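Local coordinates for protein delta-1-pyrroline-5-carboxylate dehydrogenase, mitochondrial (Mus musculus, PDB 4E3X) that oxidises L-glutamate gamma-semialdehyde to L-glutamate with NAD(+), probably as the final step of mitochondrial proline degradation, at residues B[474-479]-B[523-528]; B[316-321]-B[351-356]; B[78-83]-B[91-96]. One frame throughout, in Å; residues are numbered along the deposited sequence. Where two conformers were deposited one is given.

Contact 1 (B[474-479]-B[523-528]); sequences TSYGLT and ARASGT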
ATOM      1  N   THR B 474      25.812   2.311   2.667  1.00 10.01           N
ATOM      2  CA  THR B 474      25.138   2.012   1.410  1.00  9.49           C
ATOM      3  C   THR B 474      23.780   2.687   1.323  1.00  8.70           C
ATOM      4  O   THR B 474      23.300   3.279   2.287  1.00  9.63           O
ATOM      5  CB  THR B 474      24.942   0.492   1.200  1.00 10.27           C
ATOM      6  OG1 THR B 474      23.749   0.059   1.874  1.00 10.22           O
ATOM      7  CG2 THR B 474      26.163  -0.287   1.682  1.00 10.60           C
ATOM      8  N   SER B 475      23.155   2.571   0.158  1.00  9.09           N
ATOM      9  CA  SER B 475      21.832   3.140  -0.049  0.54  9.32           C
ATOM     10  C   SER B 475      20.730   2.117   0.210  1.00  8.49           C
ATOM     11  O   SER B 475      19.550   2.432   0.085  1.00  8.79           O
ATOM     12  CB  SER B 475      21.706   3.649  -1.479  0.54 11.04           C
ATOM     13  OG  SER B 475      21.705   2.564  -2.388  0.54 11.93           O
ATOM     14  N   TYR B 476      21.121   0.903   0.590  1.00  8.11           N
ATOM     15  CA  TYR B 476      20.192  -0.227   0.652  1.00  8.40           C
ATOM     16  C   TYR B 476      19.733  -0.615   2.054  1.00  8.33           C
ATOM     17  O   TYR B 476      20.331  -0.213   3.055  1.00 10.16           O
ATOM     18  CB  TYR B 476      20.829  -1.436  -0.032  1.00  8.73           C
ATOM     19  CG  TYR B 476      21.095  -1.257  -1.513  1.00  9.59           C
ATOM     20  CD1 TYR B 476      20.057  -1.356  -2.441  1.00 11.04           C
ATOM     21  CD2 TYR B 476      22.385  -1.031  -1.990  1.00 10.32           C
ATOM     22  CE1 TYR B 476      20.288  -1.224  -3.793  1.00 11.57           C
ATOM     23  CE2 TYR B 476      22.630  -0.903  -3.356  1.00 12.25           C
ATOM     24  CZ  TYR B 476      21.572  -1.004  -4.246  1.00 12.89           C
ATOM     25  OH  TYR B 476      21.781  -0.879  -5.600  1.00 14.20           O
ATOM     26  N   GLY B 477      18.665  -1.405   2.126  1.00  7.75           N
ATOM     27  CA  GLY B 477      18.134  -1.806   3.416  1.00  7.85           C
ATOM     28  C   GLY B 477      17.506  -3.182   3.421  1.00  7.48           C
ATOM     29  O   GLY B 477      16.475  -3.388   4.071  1.00  7.65           O
ATOM     30  N   LEU B 478      18.127  -4.130   2.725  1.00  7.67           N
ATOM     31  CA  LEU B 478      17.468  -5.410   2.474  1.00  7.94           C
ATOM     32  C   LEU B 478      17.769  -6.453   3.549  1.00  7.19           C
ATOM     33  O   LEU B 478      16.937  -6.672   4.427  1.00  7.52           O
ATOM     34  CB  LEU B 478      17.759  -5.915   1.057  1.00  8.54           C
ATOM     35  CG  LEU B 478      16.845  -7.034   0.547  1.00 10.10           C
ATOM     36  CD1 LEU B 478      15.395  -6.817   0.961  1.00 11.63           C
ATOM     37  CD2 LEU B 478      16.946  -7.159  -0.961  1.00 10.65           C
ATOM     38  N   THR B 479      18.935  -7.090   3.503  1.00  7.77           N
ATOM     39  CA  THR B 479      19.234  -8.087   4.528  1.00  7.37           C
ATOM     40  C   THR B 479      20.527  -7.815   5.281  1.00  6.87           C
ATOM     41  O   THR B 479      21.393  -7.065   4.834  1.00  8.37           O
ATOM     42  CB  THR B 479      19.307  -9.525   3.972  1.00  8.75           C
ATOM     43  OG1 THR B 479      20.523  -9.680   3.233  1.00  8.27           O
ATOM     44  CG2 THR B 479      18.106  -9.857   3.086  1.00  9.12           C
ATOM     45  N   ALA B 523      13.396  -1.625   2.907  1.00  7.11           N
ATOM     46  CA  ALA B 523      13.149  -0.277   2.413  1.00  7.47           C
ATOM     47  C   ALA B 523      14.457   0.387   1.970  1.00  7.39           C
ATOM     48  O   ALA B 523      15.322  -0.278   1.390  1.00  7.79           O
ATOM     49  CB  ALA B 523      12.396   0.556   3.452  1.00  8.70           C
ATOM     50  N   ARG B 524      14.606   1.682   2.238  1.00  8.18           N
ATOM     51  CA  ARG B 524      15.672   2.463   1.610  1.00  8.44           C
ATOM     52  C   ARG B 524      15.618   2.223   0.097  1.00  8.36           C
ATOM     53  O   ARG B 524      14.523   2.227  -0.469  1.00  9.40           O
ATOM     54  CB  ARG B 524      17.039   2.208   2.260  1.00  8.79           C
ATOM     55  CG  ARG B 524      17.018   2.674   3.723  1.00  8.72           C
ATOM     56  CD  ARG B 524      18.328   2.472   4.450  1.00  8.76           C
ATOM     57  NE  ARG B 524      18.236   3.040   5.794  1.00  9.53           N
ATOM     58  CZ  ARG B 524      19.152   2.871   6.738  1.00  9.20           C
ATOM     59  NH1 ARG B 524      18.978   3.415   7.934  1.00 10.09           N
ATOM     60  NH2 ARG B 524      20.244   2.156   6.488  1.00  9.89           N
ATOM     61  N   ALA B 525      16.751   2.019  -0.569  1.00  8.26           N
ATOM     62  CA  ALA B 525      16.710   1.814  -2.020  1.00  8.75           C
ATOM     63  C   ALA B 525      16.238   0.411  -2.421  1.00  8.41           C
ATOM     64  O   ALA B 525      16.068   0.134  -3.606  1.00  9.61           O
ATOM     65  CB  ALA B 525      18.070   2.123  -2.660  1.00 10.17           C
ATOM     66  N   SER B 526      16.019  -0.463  -1.440  1.00  7.64           N
ATOM     67  CA  SER B 526      15.688  -1.868  -1.718  1.00  6.96           C
ATOM     68  C   SER B 526      14.247  -2.112  -2.161  1.00  8.31           C
ATOM     69  O   SER B 526      13.895  -3.230  -2.551  1.00 10.20           O
ATOM     70  CB  SER B 526      16.019  -2.764  -0.521  1.00  7.50           C
ATOM     71  OG  SER B 526      17.405  -2.702  -0.231  1.00  8.83           O
ATOM     72  N   GLY B 527      13.411  -1.080  -2.119  1.00  8.06           N
ATOM     73  CA  GLY B 527      12.078  -1.190  -2.686  1.00  8.21           C
ATOM     74  C   GLY B 527      10.968  -0.684  -1.788  1.00  7.02           C
ATOM     75  O   GLY B 527      11.200   0.082  -0.851  1.00  8.57           O
ATOM     76  N   THR B 528       9.753  -1.118  -2.098  1.00  7.41           N
ATOM     77  CA  THR B 528       8.547  -0.634  -1.424  1.00  7.39           C
ATOM     78  C   THR B 528       8.194  -1.466  -0.194  1.00  7.74           C
ATOM     79  O   THR B 528       7.279  -1.120   0.550  1.00  9.34           O
ATOM     80  CB  THR B 528       7.347  -0.607  -2.395  1.00  7.37           C
ATOM     81  OG1 THR B 528       7.257  -1.861  -3.082  1.00  7.21           O
ATOM     82  CG2 THR B 528       7.539   0.478  -3.429  1.00  7.69           C
TER
HETATM   83  O   HOH W   1      21.716   1.837   4.068  1.00 10.48           O
HETATM   84  O   HOH W   2      14.605  -1.991   5.563  1.00  8.94           O
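S526 OG lies against the backbone at G477 and alongside Y476 CB, and G477 N donates to it over 3.0 Å in a nearly straight bond (169°). OG lies anti to the carbonyl carbon of S526 (chi1 -61°), which brings it also to 3.5 Å from L478 CB and to the edge of the Y476 ring, near its plane. The same oxygen is hydrogen-bonded to the carbonyl of G316, so one buried hydroxyl joins two separate backbone segments. A second bond across the contact runs from A525 N to S475 O, 2.9 Å long and in the carbonyl plane. A525 CB sits beside this bond and touches Y476 CD1 at 4.0 Å; the methyl also borders a bound proline. Consecutive beta turns, type II' over 523-526 and type I over 524-527, fold the chain so that A525 and S526 both point toward 474-479. The extended R524 side chain runs past the carbonyl of Y476, its CD 3.6 Å from Y476 O, and a water accepts from R524 NH2 and lies within hydrogen-bonding distance of T474 O and Y476 O. The guanidinium has stronger partners in D471 and in E201 of the second subunit, so this turn belongs partly to the dimer interface. T474 OG1 accepts from Y476 N, closing an ST turn. L478 packs on the catalytic nucleophile C348, and Y476 rests on V288 at the start of helix 288-300, while strand 476-483, entered here, runs between the parallel strands 319-323 and 503-506.

Contact 2 (B[316-321]-B[351-356]); sequences GGKNFH and CSRLYV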
ATOM      1  N   GLY B 316      16.840  -5.050  -4.775  1.00 12.82           N
ATOM      2  CA  GLY B 316      18.193  -5.483  -4.452  1.00 11.95           C
ATOM      3  C   GLY B 316      18.785  -4.890  -3.184  1.00 10.19           C
ATOM      4  O   GLY B 316      18.129  -4.126  -2.463  1.00 10.17           O
ATOM      5  N   GLY B 317      20.033  -5.254  -2.909  1.00  9.17           N
ATOM      6  CA  GLY B 317      20.677  -4.852  -1.673  1.00  9.15           C
ATOM      7  C   GLY B 317      22.189  -4.886  -1.738  1.00  8.87           C
ATOM      8  O   GLY B 317      22.773  -5.355  -2.716  1.00 11.40           O
ATOM      9  N   LYS B 318      22.821  -4.366  -0.693  1.00  7.81           N
ATOM     10  CA  LYS B 318      24.254  -4.530  -0.476  1.00  8.83           C
ATOM     11  C   LYS B 318      24.357  -5.018   0.954  1.00  8.55           C
ATOM     12  O   LYS B 318      24.532  -4.235   1.885  1.00 10.40           O
ATOM     13  CB  LYS B 318      25.017  -3.217  -0.663  1.00  9.99           C
ATOM     14  CG  LYS B 318      26.535  -3.399  -0.594  1.00 10.51           C
ATOM     15  CD  LYS B 318      27.101  -4.031  -1.867  1.00 10.64           C
ATOM     16  CE  LYS B 318      28.589  -4.322  -1.725  1.00 10.55           C
ATOM     17  NZ  LYS B 318      29.142  -4.964  -2.945  1.00 11.82           N
ATOM     18  N   ASN B 319      24.209  -6.322   1.124  1.00  8.19           N
ATOM     19  CA  ASN B 319      23.907  -6.875   2.435  1.00  8.78           C
ATOM     20  C   ASN B 319      25.126  -7.209   3.269  1.00  8.94           C
ATOM     21  O   ASN B 319      26.173  -7.571   2.732  1.00  9.99           O
ATOM     22  CB  ASN B 319      23.022  -8.097   2.261  1.00  7.97           C
ATOM     23  CG  ASN B 319      21.906  -7.838   1.277  1.00  7.64           C
ATOM     24  OD1 ASN B 319      21.032  -7.002   1.523  1.00  7.89           O
ATOM     25  ND2 ASN B 319      21.949  -8.513   0.134  1.00  8.33           N
ATOM     26  N   PHE B 320      24.971  -7.115   4.587  1.00  8.65           N
ATOM     27  CA  PHE B 320      26.097  -7.260   5.510  1.00  8.89           C
ATOM     28  C   PHE B 320      26.017  -8.478   6.421  1.00  9.53           C
ATOM     29  O   PHE B 320      24.930  -8.939   6.767  1.00  9.04           O
ATOM     30  CB  PHE B 320      26.233  -6.004   6.388  1.00  9.17           C
ATOM     31  CG  PHE B 320      25.039  -5.745   7.277  1.00  9.06           C
ATOM     32  CD1 PHE B 320      24.953  -6.318   8.542  1.00  8.71           C
ATOM     33  CD2 PHE B 320      24.003  -4.927   6.847  1.00  7.89           C
ATOM     34  CE1 PHE B 320      23.851  -6.079   9.364  1.00  8.98           C
ATOM     35  CE2 PHE B 320      22.905  -4.684   7.662  1.00  8.19           C
ATOM     36  CZ  PHE B 320      22.828  -5.263   8.919  1.00  8.95           C
ATOM     37  N   HIS B 321      27.192  -8.987   6.794  1.00  9.30           N
ATOM     38  CA  HIS B 321      27.346  -9.814   7.987  1.00  9.39           C
ATOM     39  C   HIS B 321      28.253  -9.030   8.931  1.00  9.04           C
ATOM     40  O   HIS B 321      29.403  -8.744   8.588  1.00 10.40           O
ATOM     41  CB  HIS B 321      27.988 -11.178   7.675  1.00  9.40           C
ATOM     42  CG  HIS B 321      27.042 -12.195   7.099  1.00  9.50           C
ATOM     43  ND1 HIS B 321      27.402 -13.511   6.898  1.00  9.38           N
ATOM     44  CD2 HIS B 321      25.762 -12.090   6.660  1.00  9.03           C
ATOM     45  CE1 HIS B 321      26.386 -14.175   6.375  1.00  9.00           C
ATOM     46  NE2 HIS B 321      25.373 -13.337   6.225  1.00  9.74           N
ATOM     47  N   CYS B 351      25.218 -11.883   1.173  1.00  8.96           N
ATOM     48  CA  CYS B 351      26.201 -11.087   1.893  1.00  9.95           C
ATOM     49  C   CYS B 351      27.337 -10.691   0.966  1.00  9.18           C
ATOM     50  O   CYS B 351      27.985 -11.551   0.376  1.00  9.90           O
ATOM     51  CB  CYS B 351      26.777 -11.883   3.062  1.00 10.86           C
ATOM     52  SG  CYS B 351      28.183 -11.090   3.870  1.00 11.40           S
ATOM     53  N   SER B 352      27.599  -9.391   0.861  1.00  8.90           N
ATOM     54  CA  SER B 352      28.725  -8.920   0.067  1.00 10.17           C
ATOM     55  C   SER B 352      29.664  -8.022   0.861  1.00  9.73           C
ATOM     56  O   SER B 352      30.709  -7.614   0.354  1.00 10.50           O
ATOM     57  CB  SER B 352      28.244  -8.191  -1.186  1.00 11.05           C
ATOM     58  OG  SER B 352      27.405  -7.104  -0.848  1.00 11.97           O
ATOM     59  N   ARG B 353      29.297  -7.705   2.101  1.00  9.51           N
ATOM     60  CA  ARG B 353      30.219  -7.014   2.999  1.00 10.32           C
ATOM     61  C   ARG B 353      30.254  -7.690   4.367  1.00  9.88           C
ATOM     62  O   ARG B 353      29.217  -7.901   5.000  1.00 10.91           O
ATOM     63  CB  ARG B 353      29.912  -5.517   3.093  1.00 14.26           C
ATOM     64  CG  ARG B 353      28.480  -5.172   3.300  1.00 15.20           C
ATOM     65  CD  ARG B 353      28.232  -3.666   3.228  1.00 13.66           C
ATOM     66  NE  ARG B 353      26.807  -3.463   3.397  1.00 10.94           N
ATOM     67  CZ  ARG B 353      26.236  -2.636   4.265  1.00  9.90           C
ATOM     68  NH1 ARG B 353      24.912  -2.583   4.313  1.00 10.70           N
ATOM     69  NH2 ARG B 353      26.965  -1.869   5.066  1.00  9.70           N
ATOM     70  N   LEU B 354      31.465  -8.051   4.791  1.00  9.50           N
ATOM     71  CA  LEU B 354      31.693  -8.726   6.061  1.00  9.12           C
ATOM     72  C   LEU B 354      32.529  -7.811   6.948  1.00  9.44           C
ATOM     73  O   LEU B 354      33.587  -7.347   6.533  1.00 10.69           O
ATOM     74  CB  LEU B 354      32.449 -10.035   5.825  1.00 10.26           C
ATOM     75  CG  LEU B 354      32.855 -10.827   7.077  1.00 10.80           C
ATOM     76  CD1 LEU B 354      31.645 -11.353   7.808  1.00 11.22           C
ATOM     77  CD2 LEU B 354      33.802 -11.965   6.732  1.00 11.86           C
ATOM     78  N   TYR B 355      32.049  -7.554   8.160  1.00  9.53           N
ATOM     79  CA  TYR B 355      32.748  -6.701   9.115  1.00  9.21           C
ATOM     80  C   TYR B 355      33.255  -7.583  10.248  1.00 10.00           C
ATOM     81  O   TYR B 355      32.462  -8.230  10.924  1.00 11.09           O
ATOM     82  CB  TYR B 355      31.791  -5.640   9.673  1.00 10.11           C
ATOM     83  CG  TYR B 355      31.268  -4.654   8.646  1.00  9.58           C
ATOM     84  CD1 TYR B 355      31.838  -3.393   8.517  1.00  9.99           C
ATOM     85  CD2 TYR B 355      30.189  -4.976   7.824  1.00  9.74           C
ATOM     86  CE1 TYR B 355      31.362  -2.473   7.586  1.00  9.99           C
ATOM     87  CE2 TYR B 355      29.714  -4.066   6.881  1.00 10.53           C
ATOM     88  CZ  TYR B 355      30.298  -2.818   6.772  1.00 10.75           C
ATOM     89  OH  TYR B 355      29.818  -1.912   5.843  1.00 11.65           O
ATOM     90  N   VAL B 356      34.574  -7.612  10.445  1.00 10.15           N
ATOM     91  CA  VAL B 356      35.200  -8.531  11.407  1.00 11.06           C
ATOM     92  C   VAL B 356      36.051  -7.761  12.415  1.00 11.23           C
ATOM     93  O   VAL B 356      36.817  -6.889  12.016  1.00 11.05           O
ATOM     94  CB  VAL B 356      36.109  -9.565  10.674  1.00 12.94           C
ATOM     95  CG1 VAL B 356      36.765 -10.527  11.661  1.00 14.50           C
ATOM     96  CG2 VAL B 356      35.317 -10.338   9.644  1.00 13.39           C
TER
HETATM   97  O   HOH W   3      24.781  -7.813  -1.425  1.00  9.59           O
HETATM   98  O   HOH W   4      31.557  -7.038  -2.188  1.00 13.41           O
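Strands 319-321 and 351-356 run parallel, their axes 4.8 Å apart at closest approach and inclined by 41°. N319 O accepts from both S352 N and R353 N, and the ladder continues with H321 N to R353 O and Y355 N to H321 O, each 2.9 Å. R353 also grips the carbonyl of K318, the residue before N319, side-on with two nitrogens. R353 NH1 approaches K318 O nearly along the C=O axis at 3.0 Å, whereas R353 NE, 2.8 Å from the same oxygen, stands well above the carbonyl plane. With CG between the backbone N and the carbonyl carbon (chi1 47°), the chain then extends back over the 316-321 segment, laying one face of the guanidinium on F320 CB. The F320 ring turns its edge to NH1, the two planes 72° apart. NH2 donates to Y355 OH and to the carbonyl of V470, fixing the rotation of the buried group. A leucine here would probably leave the carbonyls of K318 and V470, and the hydroxyl of Y355, without the donors that R353 supplies. From the partner strand, C351 lies over one face of the H321 imidazole, with C351 CB 3.8 Å and C351 SG 3.9 Å from the ring centroid; T336 and the backbone N of S510 hold the two ring nitrogens. The pair forms the two strands of a beta-alpha-beta unit whose crossover contains helix 329-341. Strand 476-483 flanks 319-323, strand 452-458 flanks 351-357, and helix 463-472 covers the F320 and Y355 side through V470.

Contact 3 (B[78-83]-B[91-96]); sequences IQYQLS and VAKFCY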
ATOM      1  N   ILE B  78      13.069 -13.170 -32.496  1.00  9.98           N
ATOM      2  CA  ILE B  78      13.473 -14.435 -31.906  1.00 10.40           C
ATOM      3  C   ILE B  78      14.639 -14.237 -30.945  1.00  9.82           C
ATOM      4  O   ILE B  78      15.598 -13.532 -31.257  1.00 11.43           O
ATOM      5  CB  ILE B  78      13.872 -15.425 -33.017  1.00 11.71           C
ATOM      6  CG1 ILE B  78      12.675 -15.696 -33.937  1.00 13.18           C
ATOM      7  CG2 ILE B  78      14.410 -16.729 -32.425  1.00 12.82           C
ATOM      8  CD1 ILE B  78      11.502 -16.354 -33.233  1.00 14.33           C
ATOM      9  N   GLN B  79      14.547 -14.870 -29.775  1.00  8.90           N
ATOM     10  CA  GLN B  79      15.564 -14.766 -28.738  1.00 10.04           C
ATOM     11  C   GLN B  79      15.910 -16.165 -28.236  1.00  9.45           C
ATOM     12  O   GLN B  79      15.100 -17.085 -28.354  1.00  9.77           O
ATOM     13  CB  GLN B  79      15.033 -13.925 -27.571  1.00 10.90           C
ATOM     14  CG  GLN B  79      14.629 -12.501 -27.938  1.00 12.45           C
ATOM     15  CD  GLN B  79      15.825 -11.605 -28.189  1.00 14.00           C
ATOM     16  OE1 GLN B  79      16.870 -11.759 -27.558  1.00 15.91           O
ATOM     17  NE2 GLN B  79      15.678 -10.661 -29.115  1.00 14.21           N
ATOM     18  N   TYR B  80      17.109 -16.323 -27.685  1.00  9.61           N
ATOM     19  CA  TYR B  80      17.504 -17.603 -27.108  1.00 10.23           C
ATOM     20  C   TYR B  80      17.932 -17.449 -25.665  1.00  9.48           C
ATOM     21  O   TYR B  80      18.578 -16.467 -25.302  1.00 12.03           O
ATOM     22  CB  TYR B  80      18.654 -18.236 -27.885  1.00 11.87           C
ATOM     23  CG  TYR B  80      18.276 -18.635 -29.281  1.00 13.96           C
ATOM     24  CD1 TYR B  80      18.500 -17.779 -30.346  1.00 16.32           C
ATOM     25  CD2 TYR B  80      17.676 -19.862 -29.537  1.00 14.13           C
ATOM     26  CE1 TYR B  80      18.146 -18.137 -31.638  1.00 17.69           C
ATOM     27  CE2 TYR B  80      17.329 -20.234 -30.824  1.00 16.23           C
ATOM     28  CZ  TYR B  80      17.558 -19.368 -31.867  1.00 17.80           C
ATOM     29  OH  TYR B  80      17.200 -19.738 -33.144  1.00 20.41           O
ATOM     30  N   GLN B  81      17.565 -18.436 -24.856  1.00  7.92           N
ATOM     31  CA  GLN B  81      18.074 -18.579 -23.501  1.00  7.83           C
ATOM     32  C   GLN B  81      19.195 -19.614 -23.548  1.00  7.05           C
ATOM     33  O   GLN B  81      19.023 -20.693 -24.132  1.00  8.52           O
ATOM     34  CB  GLN B  81      16.967 -19.047 -22.560  1.00  7.92           C
ATOM     35  CG  GLN B  81      17.414 -19.186 -21.123  1.00  7.62           C
ATOM     36  CD  GLN B  81      16.380 -19.879 -20.265  1.00  7.33           C
ATOM     37  OE1 GLN B  81      15.311 -20.270 -20.756  1.00  8.04           O
ATOM     38  NE2 GLN B  81      16.689 -20.056 -18.984  1.00  7.52           N
ATOM     39  N   LEU B  82      20.337 -19.272 -22.959  1.00  7.83           N
ATOM     40  CA  LEU B  82      21.512 -20.142 -22.967  1.00  8.99           C
ATOM     41  C   LEU B  82      21.727 -20.780 -21.596  1.00  9.08           C
ATOM     42  O   LEU B  82      21.395 -20.187 -20.573  1.00 11.46           O
ATOM     43  CB  LEU B  82      22.754 -19.334 -23.344  1.00 10.76           C
ATOM     44  CG  LEU B  82      22.635 -18.433 -24.576  1.00 10.98           C
ATOM     45  CD1 LEU B  82      23.958 -17.709 -24.814  1.00 13.01           C
ATOM     46  CD2 LEU B  82      22.199 -19.230 -25.813  1.00 11.49           C
ATOM     47  N   SER B  83      22.291 -21.982 -21.565  1.00  9.36           N
ATOM     48  CA  SER B  83      22.661 -22.595 -20.298  1.00  9.02           C
ATOM     49  C   SER B  83      23.911 -21.892 -19.768  1.00  8.68           C
ATOM     50  O   SER B  83      24.933 -21.872 -20.444  1.00 10.33           O
ATOM     51  CB  SER B  83      22.933 -24.086 -20.496  1.00  8.97           C
ATOM     52  OG  SER B  83      23.219 -24.717 -19.258  1.00  9.46           O
ATOM     53  N   VAL B  91      18.866 -23.443 -24.485  1.00  8.66           N
ATOM     54  CA  VAL B  91      17.856 -24.236 -23.792  1.00  8.39           C
ATOM     55  C   VAL B  91      16.441 -23.884 -24.225  1.00  8.26           C
ATOM     56  O   VAL B  91      15.520 -24.695 -24.107  1.00  8.01           O
ATOM     57  CB  VAL B  91      18.001 -24.158 -22.251  1.00  8.09           C
ATOM     58  CG1 VAL B  91      19.442 -24.447 -21.841  1.00  9.75           C
ATOM     59  CG2 VAL B  91      17.542 -22.799 -21.720  1.00  8.20           C
ATOM     60  N   ALA B  92      16.269 -22.672 -24.738  1.00  7.97           N
ATOM     61  CA  ALA B  92      14.966 -22.246 -25.223  1.00  8.15           C
ATOM     62  C   ALA B  92      15.125 -21.248 -26.354  1.00  7.47           C
ATOM     63  O   ALA B  92      16.084 -20.461 -26.373  1.00  8.94           O
ATOM     64  CB  ALA B  92      14.118 -21.646 -24.092  1.00  9.24           C
ATOM     65  N   LYS B  93      14.184 -21.310 -27.294  1.00  7.84           N
ATOM     66  CA  LYS B  93      14.012 -20.305 -28.331  1.00  8.10           C
ATOM     67  C   LYS B  93      12.658 -19.684 -28.065  1.00  7.96           C
ATOM     68  O   LYS B  93      11.656 -20.389 -27.992  1.00 10.03           O
ATOM     69  CB  LYS B  93      14.020 -20.954 -29.715  1.00 10.54           C
ATOM     70  CG  LYS B  93      13.842 -19.944 -30.842  1.00 13.55           C
ATOM     71  CD  LYS B  93      14.069 -20.543 -32.218  1.00 19.12           C
ATOM     72  CE  LYS B  93      12.921 -21.415 -32.638  1.00 21.47           C
ATOM     73  NZ  LYS B  93      13.068 -21.841 -34.066  1.00 21.69           N
ATOM     74  N   PHE B  94      12.626 -18.371 -27.886  1.00  7.17           N
ATOM     75  CA  PHE B  94      11.375 -17.696 -27.577  1.00  7.70           C
ATOM     76  C   PHE B  94      11.301 -16.436 -28.417  1.00  7.65           C
ATOM     77  O   PHE B  94      12.133 -16.236 -29.295  1.00  9.18           O
ATOM     78  CB  PHE B  94      11.222 -17.447 -26.059  1.00  7.75           C
ATOM     79  CG  PHE B  94      12.236 -16.499 -25.468  1.00  8.13           C
ATOM     80  CD1 PHE B  94      11.896 -15.177 -25.225  1.00  8.39           C
ATOM     81  CD2 PHE B  94      13.506 -16.934 -25.104  1.00  8.88           C
ATOM     82  CE1 PHE B  94      12.805 -14.298 -24.663  1.00  8.76           C
ATOM     83  CE2 PHE B  94      14.432 -16.060 -24.539  1.00  9.37           C
ATOM     84  CZ  PHE B  94      14.076 -14.738 -24.312  1.00  8.89           C
ATOM     85  N   CYS B  95      10.299 -15.605 -28.182  1.00  8.35           N
ATOM     86  CA  CYS B  95      10.221 -14.358 -28.921  1.00  9.15           C
ATOM     87  C   CYS B  95       9.703 -13.232 -28.050  1.00  8.38           C
ATOM     88  O   CYS B  95       9.016 -13.453 -27.056  1.00 10.19           O
ATOM     89  CB  CYS B  95       9.348 -14.503 -30.172  1.00 10.62           C
ATOM     90  SG  CYS B  95       7.603 -14.838 -29.851  1.00 12.13           S
ATOM     91  N   TYR B  96      10.041 -12.014 -28.437  1.00  7.86           N
ATOM     92  CA  TYR B  96       9.536 -10.848 -27.744  1.00  8.37           C
ATOM     93  C   TYR B  96       8.194 -10.429 -28.338  1.00  7.23           C
ATOM     94  O   TYR B  96       8.095 -10.231 -29.549  1.00  8.26           O
ATOM     95  CB  TYR B  96      10.510  -9.685 -27.905  1.00  8.51           C
ATOM     96  CG  TYR B  96      11.759  -9.696 -27.036  1.00  8.05           C
ATOM     97  CD1 TYR B  96      11.868 -10.485 -25.894  1.00  8.03           C
ATOM     98  CD2 TYR B  96      12.820  -8.857 -27.347  1.00  8.87           C
ATOM     99  CE1 TYR B  96      13.021 -10.434 -25.098  1.00  9.50           C
ATOM    100  CE2 TYR B  96      13.952  -8.803 -26.577  1.00  9.55           C
ATOM    101  CZ  TYR B  96      14.055  -9.586 -25.458  1.00  9.47           C
ATOM    102  OH  TYR B  96      15.209  -9.497 -24.706  1.00 11.63           O
TER
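Q79 meets two aromatic rings, those of F94 and Y96, across a beta hairpin of strands 78-83 and 89-95, at the edge of a small mixed sheet. Its CB sits over one face of the F94 ring, 3.7 Å from the centroid, a CH-pi contact. CG comes next, over the centre of the Y96 ring at 3.7 Å from that centroid. The bend at chi2 (-74°) then lays the amide flat on the same ring, the planes 11° apart: CD is above CE2 and CZ, OE1 lies nearest the hydroxyl, and Q79 NE2 is 3.6 Å from Y96 CE2. D77 accepts a hydrogen bond from NE2, and Y96 OH is bonded to D236, so Q79 NE2 and Y96 OH each have a partner beyond the pair. On this side of the hairpin F94 and Q81 also pack on M239 of helix 239-251. The other side carries Y80 and K93, which run side by side, K93 CD 3.4 Å from Y80 OH, while the I78 side chain crosses that of K93, CG2 against CG. In the backbone, Q79 N to F94 O and F94 N to Q79 O are both 2.8 Å. Further along, the regular ladder is interrupted by a classic beta bulge, in which V91 and A92 face Q81 together. Q81 O takes a 2.8 Å bond from V91 N and only a weak one, 3.4 Å, from A92 N.

Following the chain from the N terminus, contact 3 closes first, a hairpin with seven residues between its segments. Contact 2 follows, closing a 29-residue excursion that includes helix 329-341 and the nucleophile C348, and contact 1 ends the series across 43 residues. None nests within or crosses another. Contacts 1 and 2 belong to one sheet, where strands 476-483 and 319-323 are neighbours; their centres are 12 Å apart, and T479 N bonds directly to N319 OD1. Both come close to C348, L478 of contact 1 by packing and N319 of contact 2 by a hydrogen bond from ND2 to the C348 carbonyl. Contact 3 stands apart in a different sheet, its nearest atoms about 20 Å from contact 2 and about 22 Å from contact 1.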